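Long-range contacts in nickel-dependent hydrogenase large subunit (Allochromatium vinosum, PDB 3MYR), which oxidises molecular hydrogen at a nickel-iron centre, and probably recycles the hydrogen released by nitrogenase: residues 282-286 and 481-485; 299-305 and 393-397. One frame throughout, in Å; residues are numbered along the deposited sequence.

Both contacts are buried and belong to one small region next to the active centre, their centres about 9 Å apart. They share a sheet, since strands 281-288 and 300-305 pair antiparallel, but each joins that sheet to a different element: interaction 1 links the first strand to strand 476-485, outermost in its sheet within this chain, interaction 2 the second to helix 390-399. Their chemistry differs. Closer to the nickel-iron cofactor, interaction 1 is mostly polar, with two carboxylates taking backbone N-H groups; interaction 2 has no hydrogen bond between its segments and relies on apolar and CH-pi contacts. A salt bridge between E484 and R393 ties the two together.

Interaction 1: residues 282-286 and 481-485; sequences LCYGD and GIMEA. With NFV (Ni-Fe oxidized active center), chain N.
E484 reaches across to the backbone at C283-G285 and D286 answers in the other direction, E484 accepting two backbone N-H groups and D286 one. E484 OE2 accepts from G285 N at 3.0 Å along a fairly straight bond (164°) with its anti lone pair, and more weakly from Y284 N at 2.7 Å. The bend at chi2 (-63°) folds the glutamate chain over G285, where its CG rests on the peptide, and OE2 presses against C283, 3.2 Å from CB. This is the tight half of the contact. E484 N in turn donates to D286 OD1 (2.8 Å, 160°), again at an anti lone pair, while D286 CB and E484 CB meet at 3.7 Å.

The touching parts of the two segments run nearly perpendicular, and the strands they lie on belong to different antiparallel sheets: 281-288 pairs with 300-305, whereas 476-485 is an outermost strand of a three-stranded sheet leading into the nickel-iron pocket. There A485 places CB 3.4 Å from N2 of the NFV centre.

On the looser side, which is still buried, I482 CG2 meets Y284 CD2 at 3.9 Å in an oblique apolar touch, and M483 brushes D286 OD1 before its chain leaves toward helix 67-80, from which R74 pairs with D286 OD2. A water donates to both L282 O and E484 OE1, lying 2.8 Å from E484 OE1. The same OE1 forms a salt bridge with R393 of helix 390-399. Replacing E484 with an alanine would probably leave the N-H groups of Y284 and G285 without their acceptor, R393 without one of its carboxylate mates and the water held from one end. E484 O is engaged separately, by the hydroxyl of Y100.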
ATOM      1  N   LEU B 282      -3.760 -14.038 -14.546  1.00 28.06           N
ATOM      2  CA  LEU B 282      -4.153 -14.946 -13.510  1.00 25.83           C
ATOM      3  C   LEU B 282      -4.993 -14.210 -12.445  1.00 27.24           C
ATOM      4  O   LEU B 282      -4.596 -13.123 -11.967  1.00 23.05           O
ATOM      5  CB  LEU B 282      -2.872 -15.551 -12.903  1.00 25.87           C
ATOM      6  CG  LEU B 282      -2.965 -16.323 -11.591  1.00 25.60           C
ATOM      7  CD1 LEU B 282      -3.609 -17.691 -11.897  1.00 26.91           C
ATOM      8  CD2 LEU B 282      -1.583 -16.491 -10.991  1.00 20.96           C
ATOM      9  N   CYS B 283      -6.105 -14.861 -12.041  1.00 27.37           N
ATOM     10  CA  CYS B 283      -6.944 -14.423 -10.932  1.00 27.90           C
ATOM     11  C   CYS B 283      -7.216 -15.570  -9.977  1.00 28.11           C
ATOM     12  O   CYS B 283      -7.593 -16.642 -10.418  1.00 27.28           O
ATOM     13  CB  CYS B 283      -8.313 -13.950 -11.430  1.00 27.49           C
ATOM     14  SG  CYS B 283      -8.187 -12.542 -12.534  1.00 31.37           S
ATOM     15  N   TYR B 284      -7.150 -15.294  -8.681  1.00 26.49           N
ATOM     16  CA  TYR B 284      -7.685 -16.228  -7.705  1.00 25.51           C
ATOM     17  C   TYR B 284      -9.164 -15.970  -7.455  1.00 27.64           C
ATOM     18  O   TYR B 284      -9.852 -16.856  -6.899  1.00 27.47           O
ATOM     19  CB  TYR B 284      -6.915 -16.149  -6.396  1.00 23.72           C
ATOM     20  CG  TYR B 284      -5.419 -16.362  -6.479  1.00 20.44           C
ATOM     21  CD1 TYR B 284      -4.846 -17.140  -7.509  1.00 18.22           C
ATOM     22  CD2 TYR B 284      -4.570 -15.879  -5.440  1.00 18.62           C
ATOM     23  CE1 TYR B 284      -3.442 -17.380  -7.539  1.00 22.03           C
ATOM     24  CE2 TYR B 284      -3.118 -16.111  -5.471  1.00 20.20           C
ATOM     25  CZ  TYR B 284      -2.587 -16.814  -6.555  1.00 20.52           C
ATOM     26  OH  TYR B 284      -1.212 -17.007  -6.582  1.00 21.27           O
ATOM     27  N   GLY B 285      -9.650 -14.765  -7.791  1.00 25.16           N
ATOM     28  CA  GLY B 285     -11.051 -14.421  -7.533  1.00 23.52           C
ATOM     29  C   GLY B 285     -11.277 -13.963  -6.080  1.00 26.01           C
ATOM     30  O   GLY B 285     -10.401 -14.131  -5.208  1.00 23.67           O
ATOM     31  N   ASP B 286     -12.421 -13.325  -5.814  1.00 24.80           N
ATOM     32  CA  ASP B 286     -12.701 -12.784  -4.484  1.00 24.84           C
ATOM     33  C   ASP B 286     -14.138 -12.271  -4.395  1.00 24.22           C
ATOM     34  O   ASP B 286     -14.819 -12.177  -5.412  1.00 25.47           O
ATOM     35  CB  ASP B 286     -11.750 -11.622  -4.174  1.00 24.07           C
ATOM     36  CG  ASP B 286     -11.463 -11.493  -2.667  1.00 26.20           C
ATOM     37  OD1 ASP B 286     -10.362 -11.048  -2.306  1.00 31.74           O
ATOM     38  OD2 ASP B 286     -12.373 -11.779  -1.840  1.00 26.52           O
ATOM     39  N   GLY B 481      -4.698 -18.662   2.131  1.00 21.21           N
ATOM     40  CA  GLY B 481      -5.621 -17.512   2.152  1.00 23.30           C
ATOM     41  C   GLY B 481      -5.451 -16.771   0.846  1.00 23.76           C
ATOM     42  O   GLY B 481      -4.331 -16.404   0.490  1.00 22.66           O
ATOM     43  N   ILE B 482      -6.520 -16.688   0.070  1.00 26.20           N
ATOM     44  CA  ILE B 482      -6.442 -16.002  -1.217  1.00 29.37           C
ATOM     45  C   ILE B 482      -7.218 -14.706  -1.168  1.00 29.53           C
ATOM     46  O   ILE B 482      -8.112 -14.490  -0.323  1.00 30.42           O
ATOM     47  CB  ILE B 482      -6.921 -16.880  -2.438  1.00 30.52           C
ATOM     48  CG1 ILE B 482      -8.341 -17.353  -2.257  1.00 32.21           C
ATOM     49  CG2 ILE B 482      -6.106 -18.094  -2.566  1.00 34.59           C
ATOM     50  CD1 ILE B 482      -9.478 -16.304  -2.767  1.00 35.57           C
ATOM     51  N   MET B 483      -6.851 -13.799  -2.051  1.00 28.80           N
ATOM     52  CA  MET B 483      -7.551 -12.524  -2.106  1.00 27.24           C
ATOM     53  C   MET B 483      -7.224 -11.905  -3.470  1.00 26.42           C
ATOM     54  O   MET B 483      -6.182 -12.231  -4.050  1.00 27.15           O
ATOM     55  CB  MET B 483      -7.057 -11.635  -0.992  1.00 27.78           C
ATOM     56  CG  MET B 483      -7.049 -10.200  -1.431  1.00 35.66           C
ATOM     57  SD  MET B 483      -7.290  -9.269  -0.001  1.00 46.95           S
ATOM     58  CE  MET B 483      -8.474  -8.048  -0.551  1.00 30.56           C
ATOM     59  N   GLU B 484      -8.104 -11.059  -3.989  1.00 23.99           N
ATOM     60  CA  GLU B 484      -7.758 -10.236  -5.155  1.00 24.33           C
ATOM     61  C   GLU B 484      -7.469  -8.886  -4.538  1.00 22.65           C
ATOM     62  O   GLU B 484      -8.387  -8.205  -4.096  1.00 24.20           O
ATOM     63  CB  GLU B 484      -8.938 -10.145  -6.143  1.00 22.84           C
ATOM     64  CG  GLU B 484      -9.062 -11.356  -7.167  1.00 23.73           C
ATOM     65  CD  GLU B 484      -7.855 -11.508  -8.167  1.00 25.86           C
ATOM     66  OE1 GLU B 484      -7.181 -10.495  -8.574  1.00 26.46           O
ATOM     67  OE2 GLU B 484      -7.606 -12.673  -8.569  1.00 28.97           O
ATOM     68  N   ALA B 485      -6.193  -8.557  -4.386  1.00 19.21           N
ATOM     69  CA  ALA B 485      -5.791  -7.265  -3.810  1.00 18.71           C
ATOM     70  C   ALA B 485      -5.870  -6.236  -4.969  1.00 17.87           C
ATOM     71  O   ALA B 485      -5.939  -6.644  -6.130  1.00 17.32           O
ATOM     72  CB  ALA B 485      -4.350  -7.381  -3.274  1.00 16.18           C
TER
HETATM   73 FE   NFV N2005      -0.062  -5.031  -2.392  1.00 16.26          FE
HETATM   74 NI   NFV N2005       1.528  -2.716  -1.300  1.00 22.31          NI
HETATM   75  C1  NFV N2005      -0.576  -6.489  -2.094  1.00 19.51           C
HETATM   76  O1  NFV N2005      -1.023  -7.630  -1.914  1.00 13.88           O
HETATM   77  C2  NFV N2005      -1.677  -4.701  -3.350  1.00 13.93           C
HETATM   78  N2  NFV N2005      -2.693  -4.513  -3.928  1.00 15.96           N
HETATM   79  C3  NFV N2005       0.850  -5.566  -3.953  1.00 20.92           C
HETATM   80  N3  NFV N2005       1.437  -5.909  -4.906  1.00 16.89           N
HETATM   81  O4  NFV N2005       0.481  -3.164  -2.800  1.00 19.96           O
HETATM   82  O   HOH W   1      -5.236 -11.020 -10.490  1.00 15.36           O

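Interaction 2: residues 299-305 and 393-397; sequences LFPRGAI and RVLML
F300 lays one face of its ring over the aliphatic part of R393: CD of R393 stands 3.5 Å from the F300 ring centroid and 4° off the normal, a well-centred CH-pi contact. The arginine chain then bends at chi3 (-64°), carrying the guanidinium farther out from the ring, so that any cation-pi attraction is long and weak. Its charge is met elsewhere, chiefly by E436 of helix 426-456. At the edge of the same ring, in its plane, L397 CD1 lies 3.8 Å from F300 CE1. CD2 of L397 packs against both L299 O and P301 CD.

Farther along, P301 and M396 lie alongside, pointing opposite ways, with P301 CG 3.7 Å from M396 CG. The methionine curls at chi2 and chi3 to bring CE 3.3 Å from G303 O and 3.6 Å from I305 CD1. At G303 the backbone angles would jam a CB against the carbonyl oxygen of R302, and it would also crowd M396 SD. I305 CD1 also rests on L395 CB.

The 393-397 turn of helix 390-399 crosses strand 303-305 at 97°, the axes of these short segments 9.2 Å apart at closest. L299 and F300 form a classic beta bulge opposite D286 of strand 281-288. M396 continues onto C283 of that strand, while helix 426-456 backs F300 through L440 and L397 through I439, and helix 403-416 meets L397 at A405.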
ATOM      1  N   LEU B 299     -17.692 -12.278  -6.835  1.00 28.94           N
ATOM      2  CA  LEU B 299     -17.789 -11.198  -7.817  1.00 28.44           C
ATOM      3  C   LEU B 299     -16.620 -11.253  -8.865  1.00 27.84           C
ATOM      4  O   LEU B 299     -16.849 -11.196 -10.067  1.00 29.69           O
ATOM      5  CB  LEU B 299     -17.818  -9.847  -7.090  1.00 30.14           C
ATOM      6  CG  LEU B 299     -17.796  -8.622  -8.014  1.00 33.99           C
ATOM      7  CD1 LEU B 299     -19.046  -8.717  -8.915  1.00 35.99           C
ATOM      8  CD2 LEU B 299     -17.916  -7.426  -7.145  1.00 31.80           C
ATOM      9  N   PHE B 300     -15.398 -11.438  -8.421  1.00 22.79           N
ATOM     10  CA  PHE B 300     -14.292 -11.621  -9.349  1.00 24.54           C
ATOM     11  C   PHE B 300     -14.017 -13.110  -9.466  1.00 25.81           C
ATOM     12  O   PHE B 300     -13.683 -13.740  -8.472  1.00 26.19           O
ATOM     13  CB  PHE B 300     -13.031 -10.946  -8.791  1.00 24.88           C
ATOM     14  CG  PHE B 300     -13.103  -9.433  -8.746  1.00 23.04           C
ATOM     15  CD1 PHE B 300     -13.377  -8.709  -9.890  1.00 29.85           C
ATOM     16  CD2 PHE B 300     -12.663  -8.749  -7.631  1.00 27.16           C
ATOM     17  CE1 PHE B 300     -13.379  -7.306  -9.857  1.00 25.95           C
ATOM     18  CE2 PHE B 300     -12.626  -7.354  -7.602  1.00 27.41           C
ATOM     19  CZ  PHE B 300     -12.973  -6.630  -8.703  1.00 29.37           C
ATOM     20  N   PRO B 301     -14.107 -13.680 -10.688  1.00 27.19           N
ATOM     21  CA  PRO B 301     -13.980 -15.122 -10.798  1.00 29.31           C
ATOM     22  C   PRO B 301     -12.531 -15.572 -10.732  1.00 29.86           C
ATOM     23  O   PRO B 301     -11.624 -14.790 -11.068  1.00 29.09           O
ATOM     24  CB  PRO B 301     -14.585 -15.425 -12.188  1.00 30.04           C
ATOM     25  CG  PRO B 301     -14.309 -14.134 -12.946  1.00 30.82           C
ATOM     26  CD  PRO B 301     -14.489 -13.044 -11.951  1.00 28.21           C
ATOM     27  N   ARG B 302     -12.345 -16.837 -10.323  1.00 29.69           N
ATOM     28  CA  ARG B 302     -11.049 -17.509 -10.350  1.00 28.94           C
ATOM     29  C   ARG B 302     -10.795 -18.045 -11.749  1.00 30.04           C
ATOM     30  O   ARG B 302     -11.678 -18.642 -12.359  1.00 30.71           O
ATOM     31  CB  ARG B 302     -11.069 -18.681  -9.367  1.00 26.18           C
ATOM     32  CG  ARG B 302      -9.752 -19.478  -9.320  1.00 29.71           C
ATOM     33  CD  ARG B 302      -9.666 -20.440  -8.099  1.00 25.28           C
ATOM     34  NE  ARG B 302      -9.767 -19.610  -6.913  1.00 29.92           N
ATOM     35  CZ  ARG B 302      -9.976 -20.045  -5.670  1.00 30.89           C
ATOM     36  NH1 ARG B 302     -10.175 -19.162  -4.664  1.00 28.34           N
ATOM     37  NH2 ARG B 302     -10.045 -21.336  -5.462  1.00 27.63           N
ATOM     38  N   GLY B 303      -9.565 -17.918 -12.232  1.00 29.04           N
ATOM     39  CA  GLY B 303      -9.182 -18.569 -13.488  1.00 27.27           C
ATOM     40  C   GLY B 303      -7.943 -17.927 -14.103  1.00 27.58           C
ATOM     41  O   GLY B 303      -7.379 -16.962 -13.583  1.00 24.61           O
ATOM     42  N   ALA B 304      -7.542 -18.470 -15.236  1.00 28.12           N
ATOM     43  CA  ALA B 304      -6.352 -18.036 -15.930  1.00 29.62           C
ATOM     44  C   ALA B 304      -6.687 -17.962 -17.416  1.00 29.98           C
ATOM     45  O   ALA B 304      -7.335 -18.870 -17.972  1.00 29.74           O
ATOM     46  CB  ALA B 304      -5.242 -19.070 -15.718  1.00 28.65           C
ATOM     47  N   ILE B 305      -6.102 -16.973 -18.073  1.00 29.24           N
ATOM     48  CA  ILE B 305      -6.219 -16.796 -19.510  1.00 28.86           C
ATOM     49  C   ILE B 305      -4.831 -16.951 -20.044  1.00 31.53           C
ATOM     50  O   ILE B 305      -3.860 -16.426 -19.451  1.00 30.55           O
ATOM     51  CB  ILE B 305      -6.749 -15.385 -19.819  1.00 29.23           C
ATOM     52  CG1 ILE B 305      -8.220 -15.321 -19.457  1.00 28.52           C
ATOM     53  CG2 ILE B 305      -6.514 -14.942 -21.293  1.00 22.80           C
ATOM     54  CD1 ILE B 305      -8.713 -13.878 -19.158  1.00 30.76           C
ATOM     55  N   ARG B 393      -8.352  -9.033 -14.107  1.00 23.33           N
ATOM     56  CA  ARG B 393      -9.705  -9.181 -13.565  1.00 23.52           C
ATOM     57  C   ARG B 393     -10.723  -8.766 -14.601  1.00 24.81           C
ATOM     58  O   ARG B 393     -11.778  -9.405 -14.784  1.00 25.84           O
ATOM     59  CB  ARG B 393      -9.883  -8.383 -12.250  1.00 22.32           C
ATOM     60  CG  ARG B 393      -9.333  -9.151 -10.997  1.00 20.50           C
ATOM     61  CD  ARG B 393      -9.686  -8.345  -9.687  1.00 19.71           C
ATOM     62  NE  ARG B 393      -8.986  -7.042  -9.694  1.00 19.48           N
ATOM     63  CZ  ARG B 393      -7.804  -6.759  -9.141  1.00 21.42           C
ATOM     64  NH1 ARG B 393      -7.346  -5.499  -9.164  1.00 19.48           N
ATOM     65  NH2 ARG B 393      -7.080  -7.693  -8.542  1.00 19.52           N
ATOM     66  N   VAL B 394     -10.440  -7.659 -15.261  1.00 24.06           N
ATOM     67  CA  VAL B 394     -11.422  -7.146 -16.219  1.00 25.75           C
ATOM     68  C   VAL B 394     -11.505  -8.098 -17.408  1.00 26.46           C
ATOM     69  O   VAL B 394     -12.596  -8.403 -17.907  1.00 29.10           O
ATOM     70  CB  VAL B 394     -11.139  -5.676 -16.632  1.00 26.66           C
ATOM     71  CG1 VAL B 394     -11.946  -5.264 -17.842  1.00 23.99           C
ATOM     72  CG2 VAL B 394     -11.444  -4.772 -15.449  1.00 23.71           C
ATOM     73  N   LEU B 395     -10.380  -8.637 -17.827  1.00 26.22           N
ATOM     74  CA  LEU B 395     -10.430  -9.701 -18.849  1.00 26.44           C
ATOM     75  C   LEU B 395     -11.235 -10.921 -18.400  1.00 26.41           C
ATOM     76  O   LEU B 395     -12.042 -11.417 -19.182  1.00 27.17           O
ATOM     77  CB  LEU B 395      -9.050 -10.098 -19.435  1.00 25.49           C
ATOM     78  CG  LEU B 395      -8.234  -8.990 -20.128  1.00 24.84           C
ATOM     79  CD1 LEU B 395      -6.792  -9.462 -20.292  1.00 24.74           C
ATOM     80  CD2 LEU B 395      -8.809  -8.657 -21.509  1.00 24.38           C
ATOM     81  N   MET B 396     -11.054 -11.357 -17.142  1.00 25.29           N
ATOM     82  CA  MET B 396     -11.786 -12.502 -16.611  1.00 25.88           C
ATOM     83  C   MET B 396     -13.282 -12.239 -16.535  1.00 26.01           C
ATOM     84  O   MET B 396     -14.086 -13.109 -16.846  1.00 27.49           O
ATOM     85  CB  MET B 396     -11.272 -12.857 -15.212  1.00 26.87           C
ATOM     86  CG  MET B 396     -11.250 -14.380 -14.924  1.00 36.57           C
ATOM     87  SD  MET B 396     -10.047 -15.314 -15.953  1.00 39.27           S
ATOM     88  CE  MET B 396      -8.446 -14.533 -15.616  1.00 34.95           C
ATOM     89  N   LEU B 397     -13.669 -11.029 -16.124  1.00 24.49           N
ATOM     90  CA  LEU B 397     -15.045 -10.641 -16.079  1.00 24.18           C
ATOM     91  C   LEU B 397     -15.629 -10.622 -17.459  1.00 27.69           C
ATOM     92  O   LEU B 397     -16.798 -11.036 -17.650  1.00 26.78           O
ATOM     93  CB  LEU B 397     -15.233  -9.248 -15.417  1.00 22.22           C
ATOM     94  CG  LEU B 397     -15.074  -9.298 -13.880  1.00 23.04           C
ATOM     95  CD1 LEU B 397     -14.895  -7.878 -13.281  1.00 24.72           C
ATOM     96  CD2 LEU B 397     -16.265 -10.033 -13.235  1.00 22.47           C
TER